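Local coordinates for type II restriction enzyme NgoMIV (Neisseria gonorrhoeae, PDB 1FIU), which cuts double-stranded DNA at the sequence 5'-GCCGGC-3' after the first G, working as a homotetramer with magnesium ions, at residues Q2-F5 against T6-R9; R10-H13 against K14-D18. All coordinates share one frame; numbering follows the deposited sequence.

Interaction 1 (Q2-F5 against T6-R9). Unlike the reference sequence in segment 2-5: Gln2 (reference Asn).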
loop_
_atom_site.group_PDB
_atom_site.type_symbol
_atom_site.label_atom_id
_atom_site.label_comp_id
_atom_site.label_asym_id
_atom_site.label_seq_id
_atom_site.Cartn_x
_atom_site.Cartn_y
_atom_site.Cartn_z
ATOM N N GLN I 2 -29.016 31.763 -15.279
ATOM C CA GLN I 2 -28.430 30.592 -14.642
ATOM C C GLN I 2 -26.948 30.618 -15.022
ATOM O O GLN I 2 -26.605 30.877 -16.167
ATOM C CB GLN I 2 -29.089 29.309 -15.164
ATOM C CG GLN I 2 -30.479 29.036 -14.587
ATOM C CD GLN I 2 -31.236 27.979 -15.368
ATOM O OE1 GLN I 2 -30.635 27.169 -16.082
ATOM N NE2 GLN I 2 -32.566 27.972 -15.229
ATOM N N PRO I 3 -26.054 30.401 -14.052
ATOM C CA PRO I 3 -24.623 30.413 -14.391
ATOM C C PRO I 3 -24.292 29.320 -15.405
ATOM O O PRO I 3 -25.057 28.376 -15.574
ATOM C CB PRO I 3 -23.942 30.219 -13.037
ATOM C CG PRO I 3 -24.950 29.490 -12.236
ATOM C CD PRO I 3 -26.268 30.119 -12.628
ATOM N N LEU I 4 -23.156 29.435 -16.089
ATOM C CA LEU I 4 -22.824 28.450 -17.105
ATOM C C LEU I 4 -22.636 27.022 -16.623
ATOM O O LEU I 4 -22.938 26.104 -17.369
ATOM C CB LEU I 4 -21.599 28.881 -17.916
ATOM C CG LEU I 4 -21.779 30.166 -18.721
ATOM C CD1 LEU I 4 -20.555 30.361 -19.613
ATOM C CD2 LEU I 4 -23.053 30.096 -19.564
ATOM N N PHE I 5 -22.130 26.825 -15.408
ATOM C CA PHE I 5 -21.963 25.457 -14.933
ATOM C C PHE I 5 -23.329 24.819 -14.672
ATOM O O PHE I 5 -23.474 23.600 -14.785
ATOM C CB PHE I 5 -21.065 25.410 -13.700
ATOM C CG PHE I 5 -19.575 25.465 -14.029
ATOM C CD1 PHE I 5 -18.623 25.402 -13.021
ATOM C CD2 PHE I 5 -19.141 25.572 -15.348
ATOM C CE1 PHE I 5 -17.251 25.450 -13.327
ATOM C CE2 PHE I 5 -17.784 25.616 -15.661
ATOM C CZ PHE I 5 -16.844 25.553 -14.652
ATOM N N THR I 6 -24.332 25.645 -14.353
ATOM C CA THR I 6 -25.676 25.113 -14.135
ATOM C C THR I 6 -26.227 24.723 -15.509
ATOM O O THR I 6 -26.838 23.654 -15.670
ATOM C CB THR I 6 -26.588 26.165 -13.454
ATOM O OG1 THR I 6 -26.028 26.507 -12.180
ATOM C CG2 THR I 6 -28.010 25.615 -13.239
ATOM N N GLN I 7 -25.976 25.562 -16.511
ATOM C CA GLN I 7 -26.428 25.278 -17.863
ATOM C C GLN I 7 -25.766 23.994 -18.381
ATOM O O GLN I 7 -26.415 23.147 -19.001
ATOM C CB GLN I 7 -26.103 26.457 -18.782
ATOM C CG GLN I 7 -26.851 27.721 -18.395
ATOM C CD GLN I 7 -26.653 28.853 -19.370
ATOM O OE1 GLN I 7 -26.678 28.651 -20.587
ATOM N NE2 GLN I 7 -26.472 30.062 -18.842
ATOM N N GLU I 8 -24.472 23.841 -18.110
ATOM C CA GLU I 8 -23.755 22.645 -18.557
ATOM C C GLU I 8 -24.294 21.387 -17.870
ATOM O O GLU I 8 -24.368 20.332 -18.479
ATOM C CB GLU I 8 -22.265 22.767 -18.253
ATOM C CG GLU I 8 -21.520 23.738 -19.147
ATOM C CD GLU I 8 -21.467 23.287 -20.595
ATOM O OE1 GLU I 8 -21.410 22.061 -20.844
ATOM O OE2 GLU I 8 -21.464 24.165 -21.486
ATOM N N ARG I 9 -24.634 21.508 -16.590
ATOM C CA ARG I 9 -25.168 20.374 -15.833
ATOM C C ARG I 9 -26.508 19.952 -16.432
ATOM O O ARG I 9 -26.795 18.758 -16.549
ATOM C CB ARG I 9 -25.338 20.766 -14.356
ATOM C CG ARG I 9 -25.720 19.616 -13.419
ATOM C CD ARG I 9 -25.909 20.142 -12.020
ATOM N NE ARG I 9 -26.116 19.106 -11.015
ATOM C CZ ARG I 9 -27.310 18.658 -10.623
ATOM N NH1 ARG I 9 -28.425 19.152 -11.154
ATOM N NH2 ARG I 9 -27.384 17.728 -9.685
#
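Pro3 O accepts a hydrogen bond from the backbone N of Gln7 at 3.1 Å, Leu4 O one from that of Glu8 and Phe5 O one from that of Arg9, so the chain coils into helix straight after Pro3; Thr6 N adds a weak bond to the same Pro3 oxygen. Gln7 then reaches back past the start of the helix: its NE2 gives a hydrogen to Gln2 O at 2.8 Å, and the N-H points nearly straight at the oxygen (163°). That oxygen lies almost in the plane of the Gln7 amide, while the donor is tilted 30° from the carbonyl plane of Gln2. With CG beside its own backbone N (chi1 -64°) and the chain extended beyond it, Gln7 passes alongside Pro3 O to get there.

This is the N-terminus of helix 4-18, with Pro3 at the N-cap and a side-chain amide tying down the residue before it. The methyl CD2 of Leu4 rests against the Gln7 amide, 3.5 Å from NE2. On Pro3, ring atom CG lies 3.2 Å from Thr6 OG1, whereas the Thr6 methyl CG2 is turned anti to the backbone N and makes a loose contact with Gln2 OE1 at 4.2 Å. A second subunit packs here too, its Leu159 on Pro3 and its Ile164 on Thr6. Arg9 carries its guanidinium away to salt bridges with Glu248 and Asp276.

Interaction 2 (R10-H13 against K14-D18)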
loop_
_atom_site.group_PDB
_atom_site.type_symbol
_atom_site.label_atom_id
_atom_site.label_comp_id
_atom_site.label_asym_id
_atom_site.label_seq_id
_atom_site.Cartn_x
_atom_site.Cartn_y
_atom_site.Cartn_z
ATOM N N ARG I 10 -27.315 20.927 -16.838
ATOM C CA ARG I 10 -28.607 20.595 -17.445
ATOM C C ARG I 10 -28.420 19.939 -18.804
ATOM O O ARG I 10 -29.138 19.017 -19.162
ATOM C CB ARG I 10 -29.474 21.860 -17.551
ATOM C CG ARG I 10 -29.780 22.410 -16.172
ATOM C CD ARG I 10 -30.707 23.622 -16.153
ATOM N NE ARG I 10 -30.887 24.094 -14.778
ATOM C CZ ARG I 10 -31.802 24.982 -14.402
ATOM N NH1 ARG I 10 -32.635 25.502 -15.295
ATOM N NH2 ARG I 10 -31.884 25.353 -13.128
ATOM N N ILE I 11 -27.433 20.400 -19.562
ATOM C CA ILE I 11 -27.148 19.818 -20.859
ATOM C C ILE I 11 -26.725 18.359 -20.678
ATOM O O ILE I 11 -27.087 17.493 -21.468
ATOM C CB ILE I 11 -26.032 20.626 -21.576
ATOM C CG1 ILE I 11 -26.594 21.988 -22.015
ATOM C CG2 ILE I 11 -25.473 19.845 -22.755
ATOM C CD1 ILE I 11 -25.538 22.961 -22.526
ATOM N N PHE I 12 -25.940 18.102 -19.636
ATOM C CA PHE I 12 -25.472 16.758 -19.309
ATOM C C PHE I 12 -26.703 15.847 -19.061
ATOM O O PHE I 12 -26.817 14.762 -19.626
ATOM C CB PHE I 12 -24.563 16.890 -18.071
ATOM C CG PHE I 12 -24.278 15.602 -17.343
ATOM C CD1 PHE I 12 -23.365 14.673 -17.837
ATOM C CD2 PHE I 12 -24.869 15.365 -16.107
ATOM C CE1 PHE I 12 -23.039 13.518 -17.114
ATOM C CE2 PHE I 12 -24.549 14.206 -15.362
ATOM C CZ PHE I 12 -23.633 13.293 -15.876
ATOM N N HIS I 13 -27.634 16.313 -18.228
ATOM C CA HIS I 13 -28.828 15.514 -17.949
ATOM C C HIS I 13 -29.668 15.303 -19.206
ATOM O O HIS I 13 -30.185 14.206 -19.452
ATOM C CB HIS I 13 -29.668 16.190 -16.868
ATOM C CG HIS I 13 -29.078 16.087 -15.500
ATOM N ND1 HIS I 13 -29.383 16.972 -14.488
ATOM C CD2 HIS I 13 -28.214 15.190 -14.972
ATOM C CE1 HIS I 13 -28.725 16.626 -13.394
ATOM N NE2 HIS I 13 -28.011 15.546 -13.661
ATOM N N LYS I 14 -29.791 16.352 -20.012
ATOM C CA LYS I 14 -30.582 16.262 -21.233
ATOM C C LYS I 14 -30.048 15.211 -22.199
ATOM O O LYS I 14 -30.821 14.528 -22.864
ATOM C CB LYS I 14 -30.663 17.630 -21.914
ATOM C CG LYS I 14 -31.632 17.696 -23.079
ATOM C CD LYS I 14 -31.787 19.133 -23.573
ATOM C CE LYS I 14 -32.798 19.232 -24.715
ATOM N NZ LYS I 14 -32.310 18.584 -25.970
ATOM N N LYS I 15 -28.729 15.063 -22.289
ATOM C CA LYS I 15 -28.175 14.048 -23.167
ATOM C C LYS I 15 -28.539 12.648 -22.670
ATOM O O LYS I 15 -28.793 11.730 -23.460
ATOM C CB LYS I 15 -26.651 14.190 -23.241
ATOM C CG LYS I 15 -26.201 15.484 -23.902
ATOM C CD LYS I 15 -24.665 15.532 -23.976
ATOM C CE LYS I 15 -24.177 16.801 -24.666
ATOM N NZ LYS I 15 -22.676 16.883 -24.621
ATOM N N LEU I 16 -28.552 12.483 -21.349
ATOM C CA LEU I 16 -28.904 11.195 -20.779
ATOM C C LEU I 16 -30.382 10.916 -21.077
ATOM O O LEU I 16 -30.747 9.781 -21.333
ATOM C CB LEU I 16 -28.659 11.184 -19.261
ATOM C CG LEU I 16 -27.188 11.247 -18.812
ATOM C CD1 LEU I 16 -27.133 11.338 -17.298
ATOM C CD2 LEU I 16 -26.425 10.027 -19.312
ATOM N N LEU I 17 -31.219 11.950 -21.034
ATOM C CA LEU I 17 -32.640 11.749 -21.325
ATOM C C LEU I 17 -32.870 11.509 -22.814
ATOM O O LEU I 17 -33.525 10.539 -23.205
ATOM C CB LEU I 17 -33.470 12.966 -20.879
ATOM C CG LEU I 17 -33.457 13.278 -19.390
ATOM C CD1 LEU I 17 -34.361 14.490 -19.115
ATOM C CD2 LEU I 17 -33.943 12.063 -18.620
ATOM N N ASP I 18 -32.319 12.383 -23.650
ATOM C CA ASP I 18 -32.521 12.256 -25.090
ATOM C C ASP I 18 -32.029 10.926 -25.660
ATOM O O ASP I 18 -32.601 10.411 -26.618
ATOM C CB ASP I 18 -31.859 13.433 -25.834
ATOM C CG ASP I 18 -32.556 14.775 -25.585
ATOM O OD1 ASP I 18 -33.599 14.840 -24.893
ATOM O OD2 ASP I 18 -32.045 15.794 -26.099
#
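Ile11 and Lys15, one turn apart on helix 4-18, meet where the methyl CG2 of the isoleucine touches CE of the lysine at 3.8 Å, the two side chains running at a slant to each other. Lys15 CG lies beside its own backbone N (chi1 -66°) and the chain stays extended, which takes CG past Ile11 O at 3.3 Å and carries NZ on to a salt bridge with Glu75 of helix 62-81. Phe12 and Leu16 make an apolar pair: Leu16 CD1 approaches the phenyl ring obliquely, 4.3 Å from CZ. Both side chains also pack on Ile72 of helix 62-81, and the Phe12 ring meets that of Phe76.

Lys14 differs in its first torsion, CG anti to the backbone N (chi1 -171°). A bend at its last torsion brings NZ to the syn lone pair of Asp18 OD2 at 2.8 Å. Lys14 N bonds to Arg10 O and Leu17 N to His13 O; Leu16 N to Phe12 O is weak at 3.3 Å. The His13 ring takes its NE2 to Phe244 O. The buried imidazole thus has a backbone carbonyl as acceptor, and the exposed Lys14-Asp18 pair probably offsets its own charges.

Interactions 1 and 2 follow one another along the chain, the first spanning the start of helix 4-18 and the second the rest of it; their centres are about 13 Å apart and each is partly buried. In 2-9 an amide reaches a backbone carbonyl and a second subunit packs against the residues; no other protein chain of the assembly touches 10-18. Helix 62-81 is a common neighbour, its Phe76 shared by Glu8 and Phe12. Buried Arg9 in interaction 1 is held by carboxylates, while interaction 2 sets apolar packing within the subunit against a solvent-side salt bridge. The side chain of Phe12 is about 8 Å from that of Cys186, a magnesium-site residue.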